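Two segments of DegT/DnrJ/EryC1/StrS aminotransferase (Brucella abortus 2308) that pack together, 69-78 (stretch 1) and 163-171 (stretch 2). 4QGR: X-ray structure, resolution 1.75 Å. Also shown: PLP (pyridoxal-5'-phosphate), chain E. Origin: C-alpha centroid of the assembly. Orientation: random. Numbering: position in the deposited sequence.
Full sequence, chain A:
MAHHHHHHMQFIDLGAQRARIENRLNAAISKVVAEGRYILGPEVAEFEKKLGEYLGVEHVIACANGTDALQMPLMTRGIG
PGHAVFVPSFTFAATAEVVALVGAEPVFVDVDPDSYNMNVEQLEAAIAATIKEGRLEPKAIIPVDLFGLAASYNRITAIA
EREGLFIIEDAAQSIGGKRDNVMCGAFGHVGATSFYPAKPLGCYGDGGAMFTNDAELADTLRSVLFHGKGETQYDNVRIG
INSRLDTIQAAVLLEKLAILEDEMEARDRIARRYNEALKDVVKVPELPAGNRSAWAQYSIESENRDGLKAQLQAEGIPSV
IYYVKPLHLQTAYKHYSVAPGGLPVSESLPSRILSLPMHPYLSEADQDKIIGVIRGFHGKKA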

ATOM      1  N   ALA A  69       4.339   5.149   5.214  1.00 10.90           N
ATOM      2  CA  ALA A  69       4.521   5.746   6.514  1.00 11.07           C
ATOM      3  C   ALA A  69       5.341   7.006   6.511  1.00 11.32           C
ATOM      4  O   ALA A  69       5.118   7.866   7.358  1.00 11.47           O
ATOM      5  CB  ALA A  69       5.104   4.753   7.499  1.00 11.26           C
ATOM      6  N   LEU A  70       6.230   7.126   5.543  1.00 10.91           N
ATOM      7  CA  LEU A  70       7.022   8.351   5.324  1.00 11.35           C
ATOM      8  C   LEU A  70       6.295   9.354   4.429  1.00 11.74           C
ATOM      9  O   LEU A  70       6.417  10.568   4.636  1.00 12.03           O
ATOM     10  CB  LEU A  70       8.358   7.982   4.668  1.00 11.51           C
ATOM     11  CG  LEU A  70       9.289   7.066   5.483  1.00 11.59           C
ATOM     12  CD1 LEU A  70      10.380   6.478   4.621  1.00 12.62           C
ATOM     13  CD2 LEU A  70       9.927   7.902   6.586  1.00 11.87           C
ATOM     14  N   GLN A  71       5.552   8.851   3.438  1.00 11.51           N
ATOM     15  CA  GLN A  71       4.810   9.701   2.528  1.00 12.36           C
ATOM     16  C   GLN A  71       3.696  10.461   3.251  1.00 12.27           C
ATOM     17  O   GLN A  71       3.503  11.653   3.027  1.00 12.12           O
ATOM     18  CB  GLN A  71       4.192   8.865   1.412  1.00 13.64           C
ATOM     19  CG  GLN A  71       3.335   9.629   0.396  1.00 15.61           C
ATOM     20  CD  GLN A  71       2.773   8.681  -0.672  1.00 17.38           C
ATOM     21  OE1 GLN A  71       3.167   7.512  -0.735  1.00 20.71           O
ATOM     22  NE2 GLN A  71       1.776   9.127  -1.414  1.00 18.79           N
ATOM     23  N   MET A  72       2.910   9.768   4.058  1.00 11.73           N
ATOM     24  CA  MET A  72       1.731  10.428   4.610  1.00 12.35           C
ATOM     25  C   MET A  72       2.012  11.679   5.447  1.00 12.41           C
ATOM     26  O   MET A  72       1.290  12.691   5.326  1.00 13.95           O
ATOM     27  CB  MET A  72       0.833   9.425   5.326  1.00 12.58           C
ATOM     28  CG  MET A  72       0.188   8.447   4.344  1.00 12.89           C
ATOM     29  SD  MET A  72      -1.049   7.417   5.172  1.00 13.27           S
ATOM     30  CE  MET A  72      -0.094   6.064   5.851  1.00 13.05           C
ATOM     31  N   PRO A  73       3.050  11.650   6.303  1.00 12.41           N
ATOM     32  CA  PRO A  73       3.340  12.867   7.045  1.00 13.30           C
ATOM     33  C   PRO A  73       3.718  14.054   6.133  1.00 13.68           C
ATOM     34  O   PRO A  73       3.395  15.198   6.482  1.00 13.87           O
ATOM     35  CB  PRO A  73       4.505  12.469   7.925  1.00 13.16           C
ATOM     36  CG  PRO A  73       4.295  11.011   8.168  1.00 13.14           C
ATOM     37  CD  PRO A  73       3.721  10.483   6.887  1.00 12.56           C
ATOM     38  N   LEU A  74       4.413  13.784   5.015  1.00 13.07           N
ATOM     39  CA  LEU A  74       4.714  14.866   4.068  1.00 13.73           C
ATOM     40  C   LEU A  74       3.426  15.434   3.492  1.00 14.60           C
ATOM     41  O   LEU A  74       3.288  16.666   3.328  1.00 15.57           O
ATOM     42  CB  LEU A  74       5.611  14.355   2.925  1.00 13.53           C
ATOM     43  CG  LEU A  74       7.007  13.891   3.336  1.00 13.45           C
ATOM     44  CD1 LEU A  74       7.741  13.251   2.154  1.00 13.70           C
ATOM     45  CD2 LEU A  74       7.842  15.040   3.827  1.00 13.68           C
ATOM     46  N   MET A  75       2.460  14.555   3.193  1.00 14.57           N
ATOM     47  CA  MET A  75       1.185  14.998   2.669  1.00 15.47           C
ATOM     48  C   MET A  75       0.411  15.860   3.663  1.00 16.36           C
ATOM     49  O   MET A  75      -0.165  16.909   3.292  1.00 16.09           O
ATOM     50  CB  MET A  75       0.311  13.832   2.209  1.00 15.22           C
ATOM     51  CG  MET A  75       0.887  13.022   1.066  1.00 15.27           C
ATOM     52  SD  MET A  75      -0.043  11.543   0.732  1.00 15.60           S
ATOM     53  CE  MET A  75      -1.603  12.168   0.156  1.00 16.17           C
ATOM     54  N   THR A  76       0.396  15.454   4.914  1.00 17.45           N
ATOM     55  CA  THR A  76      -0.342  16.223   5.932  1.00 18.66           C
ATOM     56  C   THR A  76       0.238  17.612   6.109  1.00 19.33           C
ATOM     57  O   THR A  76      -0.503  18.533   6.441  1.00 18.31           O
ATOM     58  CB  THR A  76      -0.383  15.564   7.320  1.00 20.19           C
ATOM     59  OG1 THR A  76       0.933  15.515   7.874  1.00 22.14           O
ATOM     60  CG2 THR A  76      -0.946  14.206   7.234  1.00 21.20           C
ATOM     61  N   ARG A  77       1.556  17.757   5.924  1.00 18.95           N
ATOM     62  CA  ARG A  77       2.216  19.056   6.053  1.00 20.43           C
ATOM     63  C   ARG A  77       2.155  19.876   4.797  1.00 19.67           C
ATOM     64  O   ARG A  77       2.711  20.974   4.777  1.00 20.89           O
ATOM     65  CB  ARG A  77       3.692  18.876   6.459  1.00 22.86           C
ATOM     66  CG  ARG A  77       3.830  18.499   7.917  1.00 26.37           C
ATOM     67  CD  ARG A  77       3.657  19.699   8.844  1.00 29.10           C
ATOM     68  NE  ARG A  77       4.827  20.599   8.857  1.00 31.17           N
ATOM     69  CZ  ARG A  77       5.278  21.220   9.961  1.00 33.59           C
ATOM     70  NH1 ARG A  77       4.680  21.028  11.126  1.00 31.63           N
ATOM     71  NH2 ARG A  77       6.320  22.041   9.913  1.00 36.31           N
ATOM     72  N   GLY A  78       1.498  19.398   3.750  1.00 17.82           N
ATOM     73  CA  GLY A  78       1.424  20.141   2.495  1.00 18.47           C
ATOM     74  C   GLY A  78       2.758  20.267   1.761  1.00 17.60           C
ATOM     75  O   GLY A  78       2.979  21.229   1.041  1.00 18.63           O
ATOM     76  N   GLU A 163      15.168  26.774  11.761  1.00 30.54           N
ATOM     77  CA  GLU A 163      14.675  26.789  10.422  1.00 33.20           C
ATOM     78  C   GLU A 163      13.152  26.496  10.307  1.00 33.75           C
ATOM     79  O   GLU A 163      12.637  26.594   9.211  1.00 37.83           O
ATOM     80  CB  GLU A 163      15.518  25.778   9.618  1.00 34.16           C
ATOM     81  CG  GLU A 163      17.042  25.994   9.639  1.00 35.00           C
ATOM     82  CD  GLU A 163      17.492  27.332   9.013  1.00 36.87           C
ATOM     83  OE1 GLU A 163      16.689  27.941   8.276  1.00 39.63           O
ATOM     84  OE2 GLU A 163      18.632  27.797   9.261  1.00 34.04           O
ATOM     85  N   GLY A 164      12.474  26.151  11.422  1.00 28.35           N
ATOM     86  CA  GLY A 164      11.057  25.760  11.491  1.00 27.51           C
ATOM     87  C   GLY A 164      10.711  24.383  10.871  1.00 24.80           C
ATOM     88  O   GLY A 164       9.544  24.076  10.624  1.00 27.55           O
ATOM     89  N   LEU A 165      11.699  23.523  10.689  1.00 20.46           N
ATOM     90  CA  LEU A 165      11.523  22.366   9.795  1.00 17.50           C
ATOM     91  C   LEU A 165      10.830  21.211  10.513  1.00 16.31           C
ATOM     92  O   LEU A 165      11.014  20.999  11.710  1.00 16.32           O
ATOM     93  CB  LEU A 165      12.869  21.887   9.255  1.00 17.62           C
ATOM     94  CG  LEU A 165      13.713  22.965   8.543  1.00 18.20           C
ATOM     95  CD1 LEU A 165      15.064  22.462   8.039  1.00 18.17           C
ATOM     96  CD2 LEU A 165      12.906  23.577   7.401  1.00 18.63           C
ATOM     97  N   PHE A 166      10.125  20.413   9.727  1.00 15.33           N
ATOM     98  CA  PHE A 166       9.432  19.217  10.175  1.00 15.08           C
ATOM     99  C   PHE A 166      10.376  18.021  10.140  1.00 14.25           C
ATOM    100  O   PHE A 166      11.071  17.806   9.140  1.00 14.34           O
ATOM    101  CB  PHE A 166       8.269  19.001   9.201  1.00 14.95           C
ATOM    102  CG  PHE A 166       7.276  17.954   9.603  1.00 15.32           C
ATOM    103  CD1 PHE A 166       6.440  18.117  10.714  1.00 16.48           C
ATOM    104  CD2 PHE A 166       7.053  16.862   8.778  1.00 15.36           C
ATOM    105  CE1 PHE A 166       5.502  17.144  11.022  1.00 15.86           C
ATOM    106  CE2 PHE A 166       6.100  15.918   9.066  1.00 15.34           C
ATOM    107  CZ  PHE A 166       5.314  16.060  10.191  1.00 15.90           C
ATOM    108  N   ILE A 167      10.404  17.241  11.210  1.00 13.64           N
ATOM    109  CA  ILE A 167      11.280  16.084  11.273  1.00 13.55           C
ATOM    110  C   ILE A 167      10.480  14.825  11.313  1.00 12.89           C
ATOM    111  O   ILE A 167       9.648  14.623  12.207  1.00 13.19           O
ATOM    112  CB  ILE A 167      12.214  16.100  12.510  1.00 14.52           C
ATOM    113  CG1 ILE A 167      13.132  17.321  12.450  1.00 15.49           C
ATOM    114  CG2 ILE A 167      13.030  14.844  12.580  1.00 14.38           C
ATOM    115  CD1 ILE A 167      13.882  17.542  13.721  1.00 16.67           C
ATOM    116  N   ILE A 168      10.758  13.963  10.330  1.00 12.35           N
ATOM    117  CA  ILE A 168      10.169  12.633  10.261  1.00 12.23           C
ATOM    118  C   ILE A 168      11.286  11.636  10.576  1.00 11.53           C
ATOM    119  O   ILE A 168      12.292  11.552   9.832  1.00 11.92           O
ATOM    120  CB  ILE A 168       9.616  12.302   8.873  1.00 12.21           C
ATOM    121  CG1 ILE A 168       8.532  13.289   8.448  1.00 13.20           C
ATOM    122  CG2 ILE A 168       9.122  10.850   8.874  1.00 12.32           C
ATOM    123  CD1 ILE A 168       8.216  13.252   6.956  1.00 13.91           C
ATOM    124  N   GLU A 169      11.129  10.895  11.656  1.00 11.17           N
ATOM    125  CA  GLU A 169      12.145   9.878  12.010  1.00 11.00           C
ATOM    126  C   GLU A 169      11.861   8.638  11.160  1.00 10.68           C
ATOM    127  O   GLU A 169      10.790   8.075  11.281  1.00 11.09           O
ATOM    128  CB  GLU A 169      12.053   9.498  13.483  1.00 11.41           C
ATOM    129  CG  GLU A 169      12.891   8.264  13.841  1.00 11.57           C
ATOM    130  CD  GLU A 169      12.805   7.822  15.276  1.00 12.29           C
ATOM    131  OE1 GLU A 169      11.855   8.268  15.939  1.00 13.52           O
ATOM    132  OE2 GLU A 169      13.705   7.035  15.739  1.00 12.47           O
ATOM    133  N   ASP A 170      12.773   8.251  10.269  1.00  9.89           N
ATOM    134  CA  ASP A 170      12.638   6.984   9.542  1.00  9.98           C
ATOM    135  C   ASP A 170      13.218   5.856  10.452  1.00  9.92           C
ATOM    136  O   ASP A 170      14.399   5.574  10.434  1.00 10.45           O
ATOM    137  CB  ASP A 170      13.272   7.015   8.163  1.00  9.90           C
ATOM    138  CG  ASP A 170      13.043   5.735   7.372  1.00  9.78           C
ATOM    139  OD1 ASP A 170      12.432   4.783   7.955  1.00 10.14           O
ATOM    140  OD2 ASP A 170      13.470   5.664   6.184  1.00 10.52           O
ATOM    141  N   ALA A 171      12.333   5.248  11.230  1.00 10.04           N
ATOM    142  CA  ALA A 171      12.634   4.185  12.174  1.00 10.03           C
ATOM    143  C   ALA A 171      12.240   2.812  11.563  1.00 10.32           C
ATOM    144  O   ALA A 171      11.935   1.847  12.295  1.00 11.22           O
ATOM    145  CB  ALA A 171      11.896   4.445  13.472  1.00 10.19           C
TER
HETATM  146  N1  PLP E 403      13.060   3.209   5.244  1.00 12.49           N
HETATM  147  C2  PLP E 403      14.108   2.402   5.489  1.00 13.44           C
HETATM  148  C2A PLP E 403      15.353   2.903   6.180  1.00 13.83           C
HETATM  149  C3  PLP E 403      13.979   0.959   5.142  1.00 14.24           C
HETATM  150  O3  PLP E 403      14.988   0.146   5.429  1.00 13.36           O
HETATM  151  C4  PLP E 403      12.763   0.517   4.409  1.00 15.06           C
HETATM  152  C4A PLP E 403      12.392  -0.863   4.025  1.00 20.41           C
HETATM  153  O4A PLP E 403      12.624  -1.821   4.734  1.00 26.40           O
HETATM  154  C5  PLP E 403      11.709   1.518   4.197  1.00 14.25           C
HETATM  155  C6  PLP E 403      11.925   2.827   4.635  1.00 12.83           C
HETATM  156  C5A PLP E 403      10.426   1.148   3.485  1.00 12.98           C
HETATM  157  O4P PLP E 403       9.627   0.231   4.245  1.00 13.74           O
HETATM  158  P   PLP E 403       8.693  -0.847   3.501  1.00 13.40           P
HETATM  159  O1P PLP E 403       7.732  -1.398   4.552  1.00 12.60           O
HETATM  160  O2P PLP E 403       8.040  -0.167   2.325  1.00 12.87           O
HETATM  161  O3P PLP E 403       9.726  -1.908   3.088  1.00 13.95           O

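The most distinctive element of this contact is an arginine laid over an aromatic ring. Arg-77 CG sits 3.5 Å from the centroid of the Phe-166 ring, only 6° off the ring normal, a CH-pi contact made by the aliphatic part of the side chain. With chi1, chi2 and chi3 all m, the side chain then continues past the rim of the ring, where CZ comes within 3.4 Å of Phe-166 CD1, which lies over one face of the guanidinium. Arginine suits this exposed end of the contact: its methylenes cover the phenyl ring while its charged group remains at the periphery. Arg-77 NH2 approaches Gly-164 O at 3.9 Å, too far for a hydrogen bond, and indeed none links the two stretches.

Apolar packing does the rest. The helix of 69-76 runs nearly antiparallel to the strand of 166-170, at 171°, with the axes 9.5 Å apart at closest approach. Strand alternation directs Phe-166 and Ile-168 toward the helix, whereas Glu-169 points away. Ile-168 meets three helix residues: its CD1 lies 3.6 Å from Leu-74 CD2 and 3.9 Å from Pro-73 CB, and its CG2 lies 3.8 Å from Leu-70 CD2. Pro-73 CB also packs 4.0 Å from Phe-166 CE2. The CA-to-CB bond of Pro-73 points toward the strand, and CB makes the contact, at the helix kink, where the proline nitrogen has no hydrogen to bond the preceding turn. Leu-74, by contrast, starts away from the strand and brings only its end nearer.

At the other end, Leu-70 CD1 contacts Asp-170 OD2 at 3.6 Å and PLP C6 at 4.0 Å, so this leucine packs against both strand and cofactor. Asp-170 OD2 lies 2.7 Å from PLP N1, placing the carboxylate beside the pyridine nitrogen. The two stretches together bury 426 Å².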